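PDB 3AQ1: thermosome subunit from Methanococcoides burtonii, which probably binds and hydrolyses ATP to help unfolded proteins fold, as a group II chaperonin of the TCP-1 family, captured here as an open-state monomer. Local coordinates for residues A[189-194]-A[282-287]; A[179-184]-A[261-266]; A[358-363]-A[439-444]. One frame throughout, in Å; residues are numbered along the deposited sequence.

Contact 1. Residues A[189-194]-A[282-287]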
loop_
_atom_site.group_PDB
_atom_site.type_symbol
_atom_site.label_atom_id
_atom_site.label_comp_id
_atom_site.label_asym_id
_atom_site.label_seq_id
_atom_site.Cartn_x
_atom_site.Cartn_y
_atom_site.Cartn_z
ATOM N N LYS A 189 5.318 10.837 -29.250
ATOM C CA LYS A 189 6.282 11.683 -28.571
ATOM C C LYS A 189 5.450 12.672 -27.793
ATOM O O LYS A 189 4.723 13.471 -28.372
ATOM C CB LYS A 189 7.178 12.392 -29.582
ATOM C CG LYS A 189 7.892 11.437 -30.480
ATOM C CD LYS A 189 8.843 10.560 -29.690
ATOM C CE LYS A 189 9.335 9.386 -30.519
ATOM N NZ LYS A 189 10.500 8.757 -29.863
ATOM N N ILE A 190 5.544 12.601 -26.476
ATOM C CA ILE A 190 4.536 13.207 -25.620
ATOM C C ILE A 190 5.027 14.455 -24.915
ATOM O O ILE A 190 6.100 14.461 -24.298
ATOM C CB ILE A 190 4.073 12.203 -24.577
ATOM C CG1 ILE A 190 3.405 11.024 -25.280
ATOM C CG2 ILE A 190 3.152 12.873 -23.565
ATOM C CD1 ILE A 190 3.410 9.774 -24.481
ATOM N N LEU A 191 4.224 15.508 -25.015
ATOM C CA LEU A 191 4.504 16.773 -24.348
ATOM C C LEU A 191 3.465 16.999 -23.241
ATOM O O LEU A 191 2.269 16.900 -23.490
ATOM C CB LEU A 191 4.469 17.918 -25.374
ATOM C CG LEU A 191 4.726 19.354 -24.917
ATOM C CD1 LEU A 191 6.189 19.559 -24.576
ATOM C CD2 LEU A 191 4.287 20.356 -25.975
ATOM N N LEU A 192 3.915 17.275 -22.020
ATOM C CA LEU A 192 2.988 17.574 -20.921
ATOM C C LEU A 192 3.006 19.063 -20.589
ATOM O O LEU A 192 4.067 19.623 -20.329
ATOM C CB LEU A 192 3.310 16.732 -19.677
ATOM C CG LEU A 192 3.438 15.239 -20.004
ATOM C CD1 LEU A 192 3.906 14.422 -18.819
ATOM C CD2 LEU A 192 2.135 14.719 -20.520
ATOM N N LEU A 193 1.838 19.705 -20.624
ATOM C CA LEU A 193 1.723 21.124 -20.278
ATOM C C LEU A 193 0.860 21.314 -19.050
ATOM O O LEU A 193 -0.267 20.843 -19.003
ATOM C CB LEU A 193 1.104 21.926 -21.428
ATOM C CG LEU A 193 1.746 21.840 -22.823
ATOM C CD1 LEU A 193 1.072 22.783 -23.815
ATOM C CD2 LEU A 193 3.220 22.129 -22.753
ATOM N N SER A 194 1.381 22.014 -18.053
ATOM C CA SER A 194 0.562 22.427 -16.914
ATOM C C SER A 194 0.057 23.843 -17.177
ATOM O O SER A 194 -0.865 24.321 -16.528
ATOM C CB SER A 194 1.365 22.385 -15.617
ATOM O OG SER A 194 2.415 23.343 -15.652
ATOM N N THR A 282 8.593 15.677 -19.200
ATOM C CA THR A 282 8.770 16.669 -18.160
ATOM C C THR A 282 7.678 17.716 -18.278
ATOM O O THR A 282 7.554 18.389 -19.295
ATOM C CB THR A 282 10.155 17.322 -18.241
ATOM O OG1 THR A 282 11.157 16.297 -18.271
ATOM C CG2 THR A 282 10.384 18.223 -17.035
ATOM N N ILE A 283 6.870 17.824 -17.234
ATOM C CA ILE A 283 5.766 18.767 -17.201
ATOM C C ILE A 283 6.295 20.179 -17.365
ATOM O O ILE A 283 7.198 20.595 -16.652
ATOM C CB ILE A 283 5.002 18.678 -15.869
ATOM C CG1 ILE A 283 4.690 17.215 -15.535
ATOM C CG2 ILE A 283 3.766 19.536 -15.935
ATOM C CD1 ILE A 283 3.514 17.014 -14.611
ATOM N N ILE A 284 5.715 20.915 -18.301
ATOM C CA ILE A 284 6.226 22.214 -18.701
ATOM C C ILE A 284 5.305 23.325 -18.250
ATOM O O ILE A 284 4.084 23.226 -18.416
ATOM C CB ILE A 284 6.325 22.272 -20.214
ATOM C CG1 ILE A 284 7.632 21.650 -20.671
ATOM C CG2 ILE A 284 6.195 23.684 -20.705
ATOM C CD1 ILE A 284 7.688 21.553 -22.149
ATOM N N GLN A 285 5.885 24.385 -17.685
ATOM C CA GLN A 285 5.090 25.509 -17.187
ATOM C C GLN A 285 5.211 26.733 -18.071
ATOM O O GLN A 285 4.322 27.574 -18.097
ATOM C CB GLN A 285 5.466 25.867 -15.751
ATOM C CG GLN A 285 4.477 25.373 -14.717
ATOM C CD GLN A 285 5.013 24.198 -13.924
ATOM O OE1 GLN A 285 6.226 24.028 -13.807
ATOM N NE2 GLN A 285 4.109 23.383 -13.364
ATOM N N ASP A 286 6.316 26.827 -18.798
ATOM C CA ASP A 286 6.559 27.960 -19.676
ATOM C C ASP A 286 6.668 27.414 -21.089
ATOM O O ASP A 286 7.532 26.589 -21.367
ATOM C CB ASP A 286 7.858 28.670 -19.261
ATOM C CG ASP A 286 8.111 29.982 -20.024
ATOM O OD1 ASP A 286 7.487 30.223 -21.082
ATOM O OD2 ASP A 286 8.960 30.778 -19.560
ATOM N N LEU A 287 5.783 27.857 -21.977
ATOM C CA LEU A 287 5.835 27.434 -23.379
ATOM C C LEU A 287 7.127 27.875 -24.071
ATOM O O LEU A 287 7.484 27.359 -25.135
ATOM C CB LEU A 287 4.630 27.974 -24.160
ATOM C CG LEU A 287 3.217 27.521 -23.792
ATOM C CD1 LEU A 287 2.201 28.409 -24.478
ATOM C CD2 LEU A 287 2.985 26.057 -24.147
HETATM O O HOH W 1 6.619 17.272 -21.650
#

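Contact 2. Residues A[179-184]-A[261-266]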
loop_
_atom_site.group_PDB
_atom_site.type_symbol
_atom_site.label_atom_id
_atom_site.label_comp_id
_atom_site.label_asym_id
_atom_site.label_seq_id
_atom_site.Cartn_x
_atom_site.Cartn_y
_atom_site.Cartn_z
ATOM N N PRO A 179 -11.912 16.934 -33.249
ATOM C CA PRO A 179 -12.319 15.668 -33.868
ATOM C C PRO A 179 -11.480 15.307 -35.092
ATOM O O PRO A 179 -11.505 14.154 -35.534
ATOM C CB PRO A 179 -13.767 15.930 -34.288
ATOM C CG PRO A 179 -14.148 17.210 -33.624
ATOM C CD PRO A 179 -12.906 17.992 -33.459
ATOM N N ASN A 180 -10.744 16.266 -35.642
ATOM C CA ASN A 180 -9.912 15.937 -36.794
ATOM C C ASN A 180 -8.510 15.485 -36.417
ATOM O O ASN A 180 -7.709 15.181 -37.290
ATOM C CB ASN A 180 -9.897 17.067 -37.830
ATOM C CG ASN A 180 -11.282 17.358 -38.384
ATOM O OD1 ASN A 180 -12.185 16.521 -38.293
ATOM N ND2 ASN A 180 -11.465 18.549 -38.946
ATOM N N MET A 181 -8.225 15.421 -35.118
ATOM C CA MET A 181 -6.951 14.889 -34.650
ATOM C C MET A 181 -6.913 13.393 -34.903
ATOM O O MET A 181 -7.950 12.752 -34.924
ATOM C CB MET A 181 -6.764 15.198 -33.174
ATOM C CG MET A 181 -6.702 16.678 -32.891
ATOM S SD MET A 181 -6.626 17.063 -31.143
ATOM C CE MET A 181 -6.321 18.818 -31.186
ATOM N N PRO A 182 -5.720 12.830 -35.125
ATOM C CA PRO A 182 -5.603 11.399 -35.447
ATOM C C PRO A 182 -6.102 10.474 -34.324
ATOM O O PRO A 182 -5.933 10.785 -33.144
ATOM C CB PRO A 182 -4.087 11.215 -35.678
ATOM C CG PRO A 182 -3.448 12.352 -34.948
ATOM C CD PRO A 182 -4.410 13.500 -35.164
ATOM N N GLU A 183 -6.705 9.347 -34.689
ATOM C CA GLU A 183 -7.264 8.446 -33.687
ATOM C C GLU A 183 -6.210 7.644 -32.944
ATOM O O GLU A 183 -6.322 7.412 -31.746
ATOM C CB GLU A 183 -8.263 7.492 -34.317
ATOM C CG GLU A 183 -9.691 7.968 -34.219
ATOM C CD GLU A 183 -10.680 6.932 -34.716
ATOM O OE1 GLU A 183 -10.665 5.793 -34.189
ATOM O OE2 GLU A 183 -11.466 7.264 -35.634
ATOM N N LYS A 184 -5.201 7.199 -33.676
ATOM C CA LYS A 184 -4.100 6.456 -33.095
ATOM C C LYS A 184 -2.849 7.266 -33.356
ATOM O O LYS A 184 -2.820 8.084 -34.261
ATOM C CB LYS A 184 -3.943 5.068 -33.744
ATOM C CG LYS A 184 -5.104 4.126 -33.549
ATOM C CD LYS A 184 -5.095 2.963 -34.563
ATOM C CE LYS A 184 -4.437 1.685 -34.036
ATOM N NZ LYS A 184 -2.947 1.772 -33.961
ATOM N N ILE A 261 -1.390 16.532 -34.730
ATOM C CA ILE A 261 -1.161 16.324 -33.302
ATOM C C ILE A 261 -2.392 15.930 -32.458
ATOM O O ILE A 261 -3.425 16.599 -32.455
ATOM C CB ILE A 261 -0.421 17.533 -32.679
ATOM C CG1 ILE A 261 0.917 17.742 -33.390
ATOM C CG2 ILE A 261 -0.171 17.300 -31.214
ATOM C CD1 ILE A 261 1.758 18.837 -32.780
ATOM N N TYR A 262 -2.251 14.815 -31.751
ATOM C CA TYR A 262 -3.252 14.331 -30.809
ATOM C C TYR A 262 -3.154 15.153 -29.514
ATOM O O TYR A 262 -2.189 14.999 -28.743
ATOM C CB TYR A 262 -2.978 12.853 -30.507
ATOM C CG TYR A 262 -4.047 12.125 -29.708
ATOM C CD1 TYR A 262 -4.341 12.478 -28.386
ATOM C CD2 TYR A 262 -4.732 11.052 -30.263
ATOM C CE1 TYR A 262 -5.304 11.791 -27.660
ATOM C CE2 TYR A 262 -5.690 10.368 -29.548
ATOM C CZ TYR A 262 -5.976 10.741 -28.255
ATOM O OH TYR A 262 -6.935 10.038 -27.575
ATOM N N ALA A 263 -4.128 16.037 -29.282
ATOM C CA ALA A 263 -4.108 16.854 -28.069
ATOM C C ALA A 263 -5.349 16.664 -27.208
ATOM O O ALA A 263 -6.453 16.515 -27.713
ATOM C CB ALA A 263 -3.896 18.334 -28.393
ATOM N N VAL A 264 -5.164 16.657 -25.897
ATOM C CA VAL A 264 -6.305 16.657 -25.000
ATOM C C VAL A 264 -6.202 17.862 -24.078
ATOM O O VAL A 264 -5.121 18.215 -23.651
ATOM C CB VAL A 264 -6.439 15.333 -24.199
ATOM C CG1 VAL A 264 -5.953 14.141 -25.023
ATOM C CG2 VAL A 264 -5.643 15.406 -22.971
ATOM N N ARG A 265 -7.333 18.497 -23.792
ATOM C CA ARG A 265 -7.365 19.651 -22.903
ATOM C C ARG A 265 -7.895 19.255 -21.528
ATOM O O ARG A 265 -8.447 18.173 -21.365
ATOM C CB ARG A 265 -8.250 20.745 -23.492
ATOM C CG ARG A 265 -9.728 20.451 -23.388
ATOM C CD ARG A 265 -10.573 21.296 -24.352
ATOM N NE ARG A 265 -11.989 20.998 -24.187
ATOM C CZ ARG A 265 -12.813 21.721 -23.438
ATOM N NH1 ARG A 265 -12.372 22.804 -22.811
ATOM N NH2 ARG A 265 -14.083 21.368 -23.323
ATOM N N ARG A 266 -7.713 20.143 -20.553
ATOM C CA ARG A 266 -8.218 19.984 -19.181
ATOM C C ARG A 266 -7.991 18.590 -18.567
ATOM O O ARG A 266 -8.937 17.854 -18.255
ATOM C CB ARG A 266 -9.690 20.421 -19.090
ATOM C CG ARG A 266 -9.920 21.825 -19.629
ATOM C CD ARG A 266 -11.166 22.514 -19.076
ATOM N NE ARG A 266 -11.304 23.857 -19.641
ATOM C CZ ARG A 266 -10.571 24.909 -19.274
ATOM N NH1 ARG A 266 -9.643 24.780 -18.324
ATOM N NH2 ARG A 266 -10.758 26.090 -19.863
#

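Contact 3. Residues A[358-363]-A[439-444]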
loop_
_atom_site.group_PDB
_atom_site.type_symbol
_atom_site.label_atom_id
_atom_site.label_comp_id
_atom_site.label_asym_id
_atom_site.label_seq_id
_atom_site.Cartn_x
_atom_site.Cartn_y
_atom_site.Cartn_z
ATOM N N VAL A 358 4.528 -12.555 6.771
ATOM C CA VAL A 358 3.391 -12.036 7.516
ATOM C C VAL A 358 3.346 -12.670 8.893
ATOM O O VAL A 358 3.879 -13.764 9.106
ATOM C CB VAL A 358 2.055 -12.331 6.837
ATOM C CG1 VAL A 358 2.086 -11.880 5.409
ATOM C CG2 VAL A 358 1.754 -13.809 6.921
ATOM N N VAL A 359 2.704 -11.958 9.815
ATOM C CA VAL A 359 2.439 -12.433 11.164
ATOM C C VAL A 359 0.953 -12.720 11.222
ATOM O O VAL A 359 0.190 -12.138 10.460
ATOM C CB VAL A 359 2.750 -11.334 12.198
ATOM C CG1 VAL A 359 2.454 -11.814 13.595
ATOM C CG2 VAL A 359 4.189 -10.909 12.094
ATOM N N VAL A 360 0.524 -13.617 12.101
ATOM C CA VAL A 360 -0.906 -13.756 12.336
ATOM C C VAL A 360 -1.268 -13.038 13.613
ATOM O O VAL A 360 -0.398 -12.782 14.439
ATOM C CB VAL A 360 -1.347 -15.207 12.402
ATOM C CG1 VAL A 360 -1.503 -15.735 10.995
ATOM C CG2 VAL A 360 -0.339 -16.028 13.199
ATOM N N GLY A 361 -2.554 -12.727 13.772
ATOM C CA GLY A 361 -3.001 -11.818 14.813
ATOM C C GLY A 361 -3.587 -12.478 16.044
ATOM O O GLY A 361 -3.225 -13.603 16.391
ATOM N N GLY A 362 -4.481 -11.759 16.720
ATOM C CA GLY A 362 -5.169 -12.279 17.887
ATOM C C GLY A 362 -4.269 -12.497 19.091
ATOM O O GLY A 362 -4.575 -13.295 19.989
ATOM N N GLY A 363 -3.155 -11.778 19.115
ATOM C CA GLY A 363 -2.243 -11.850 20.237
ATOM C C GLY A 363 -1.307 -13.033 20.125
ATOM O O GLY A 363 -0.455 -13.243 20.991
ATOM N N ASP A 439 -6.516 -21.275 15.338
ATOM C CA ASP A 439 -5.434 -21.010 14.375
ATOM C C ASP A 439 -5.708 -19.719 13.586
ATOM O O ASP A 439 -6.503 -19.710 12.647
ATOM C CB ASP A 439 -5.252 -22.199 13.421
ATOM C CG ASP A 439 -3.952 -22.131 12.632
ATOM O OD1 ASP A 439 -3.661 -21.066 12.053
ATOM O OD2 ASP A 439 -3.219 -23.145 12.591
ATOM N N MET A 440 -5.055 -18.629 13.975
ATOM C CA MET A 440 -5.389 -17.323 13.424
ATOM C C MET A 440 -5.106 -17.204 11.926
ATOM O O MET A 440 -5.662 -16.328 11.252
ATOM C CB MET A 440 -4.683 -16.212 14.203
ATOM C CG MET A 440 -5.237 -15.989 15.611
ATOM S SD MET A 440 -6.789 -15.094 15.704
ATOM C CE MET A 440 -7.975 -16.418 15.689
ATOM N N TRP A 441 -4.246 -18.080 11.410
ATOM C CA TRP A 441 -4.042 -18.176 9.976
ATOM C C TRP A 441 -5.272 -18.807 9.302
ATOM O O TRP A 441 -5.858 -18.220 8.400
ATOM C CB TRP A 441 -2.773 -18.967 9.650
ATOM C CG TRP A 441 -2.583 -19.186 8.167
ATOM C CD1 TRP A 441 -2.915 -20.302 7.456
ATOM C CD2 TRP A 441 -2.046 -18.253 7.220
ATOM N NE1 TRP A 441 -2.610 -20.125 6.131
ATOM C CE2 TRP A 441 -2.077 -18.877 5.957
ATOM C CE3 TRP A 441 -1.540 -16.954 7.318
ATOM C CZ2 TRP A 441 -1.619 -18.247 4.801
ATOM C CZ3 TRP A 441 -1.094 -16.328 6.177
ATOM C CH2 TRP A 441 -1.134 -16.975 4.930
ATOM N N GLU A 442 -5.666 -19.996 9.744
ATOM C CA GLU A 442 -6.894 -20.604 9.250
ATOM C C GLU A 442 -8.071 -19.633 9.316
ATOM O O GLU A 442 -9.042 -19.783 8.575
ATOM C CB GLU A 442 -7.228 -21.877 10.033
ATOM C CG GLU A 442 -6.316 -23.044 9.729
ATOM C CD GLU A 442 -6.273 -23.351 8.249
ATOM O OE1 GLU A 442 -5.171 -23.262 7.662
ATOM O OE2 GLU A 442 -7.341 -23.663 7.670
ATOM N N ASN A 443 -7.978 -18.636 10.195
ATOM C CA ASN A 443 -9.084 -17.711 10.436
ATOM C C ASN A 443 -8.882 -16.302 9.878
ATOM O O ASN A 443 -9.559 -15.353 10.288
ATOM C CB ASN A 443 -9.423 -17.651 11.926
ATOM C CG ASN A 443 -10.480 -18.666 12.323
ATOM O OD1 ASN A 443 -11.670 -18.457 12.086
ATOM N ND2 ASN A 443 -10.051 -19.772 12.932
ATOM N N ASP A 444 -7.944 -16.177 8.945
ATOM C CA ASP A 444 -7.782 -14.962 8.147
ATOM C C ASP A 444 -7.586 -13.697 8.987
ATOM O O ASP A 444 -8.136 -12.633 8.683
ATOM C CB ASP A 444 -8.967 -14.811 7.194
ATOM C CG ASP A 444 -9.125 -16.013 6.273
ATOM O OD1 ASP A 444 -8.086 -16.589 5.871
ATOM O OD2 ASP A 444 -10.281 -16.383 5.954
#

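Contact 1. Residues A[189-194]-A[282-287]
Leu192, near the end of strand 184-193, and Ser194 just beyond it bracket Ile284 with backbone hydrogen bonds in a single parallel bridge pairing Leu193 with Ile284. Ile284 N gives to Leu192 O at 2.9 Å, and Ser194 N gives to Ile284 O at 3.0 Å. One step earlier a water takes the place of a direct bond: it accepts from Leu192 N and donates to Thr282 O.

The serine hydroxyl adds a further grip. With chi1 at 65°, OG stands between its own backbone N and carbonyl carbon and donates to Ile284 O at 3.2 Å, from above the carbonyl plane. Both donors of Ser194 reach this oxygen from the same face. Gln285 NE2 lies 2.8 Å from the same Ser194 OG.

Apolar contacts flank the bridge. Leu191 CD1 meets Ile284 CD1 at 3.5 Å, the two side chains crossing at about a right angle. Leu193 lies side by side with Ile284, CD2 to CG2 at 3.9 Å, while its CD1 touches Leu287 CD2 at 3.8 Å. Ser194 CB rests on Ile283 CG2.

Val234 of helix 226-235 also packs on Leu191 and Leu193. The chemistry is that of a loop that pairs for a single residue with the end of an inner strand, on the flank away from strand 241-244, fixed by one doubly gripped carbonyl and by leucine and isoleucine branches.

Contact 2. Residues A[179-184]-A[261-266]
Met181 lies over the backbone of Ile261 to Ala263, its chain extended beyond CG (chi2 175°). CG sits 3.3 Å from Ile261 O. Farther along, SD accepts a weak hydrogen bond from Ala263 N at 3.3 Å with an N-H...S angle of 161°, and the terminal CE reaches Ala263 CB at 3.7 Å. A thioether thus gives the strand a soft polar partner and an apolar one together.

Tyr262 approaches the other half of the loop. Its CD2 comes within 3.1 Å of Pro182 O, which stands oblique to the ring. Glu183 O lies at the ring edge, near its plane, 3.7 Å from CE2. The phenol OH bonds to Thr312 OG1, so the ring is held at its far end as well. Pro182 CG makes only a loose contact with Tyr262 CB, at 4.5 Å.

The loop therefore closes over the start of strand 262-264 just before the chain enters strand 184-193. Strand 241-244 pairs in parallel with strand 262-264, Glu257 of helix 250-258 touches Met181, and Val301 and Glu303 of strand 300-305 pack against Tyr262.

Contact 3. Residues A[358-363]-A[439-444]
Met440 faces the glycine-rich end of segment 358-363, and its side chain can be followed atom by atom. CB packs on Val360 CB at 3.9 Å. CG, anti to the carbonyl carbon (chi1 -71°), comes 3.2 Å from Gly361 O. A bend at chi2 (-77°) sets SD 3.9 Å from Gly362 CA; a second, at chi3, turns CE away from the glycines. Asn431 also touches this side chain. An alanine here would take away CG and SD, and would probably leave Gly362 CA without this neighbour and Gly361 O with CB alone, opening a gap there.

Gly362 has a positive phi, and a beta carbon there would point toward the methionine sulfur. Trp441 takes over along the strand: Val360 CG1 lies at the indole edge, near its plane, and meets Trp441 CB at 3.7 Å. Val358 CG2 touches Trp441 CZ3 at 3.9 Å, the two side chains crossing at about a right angle. Lys106 makes a cation-pi contact with the indole.

Asp439 OD1 accepts from Glu442 N at 3.2 Å, an Asx motif, and a type I turn from Trp441 to Asp444 follows. A beta strand running through three glycines into helix 364-378, with Gly363 at the N-cap, is characteristic of the chaperonin equatorial domain, where this glycine run probably borders the nucleotide pocket, as in relatives.

How the contacts relate
Contacts 1 and 2 belong to one mixed sheet: strand 184-193 takes part in contact 1 and begins where the loop of contact 2 ends, while strand 241-244 pairs with both strand 184-193 and strand 262-264. Their centres are 16 Å apart, their nearest atoms about 7 Å, and their segments alternate along the chain. Contact 3 lies on the opposite side of the chain's centre, 49 Å from contact 1 and 53 Å from contact 2 between centres. This separation is consistent with the chaperonin plan, in which a substrate-binding apical domain stands apart from an ATP-binding equatorial domain; of the three, contact 3 would probably be the one near the nucleotide site.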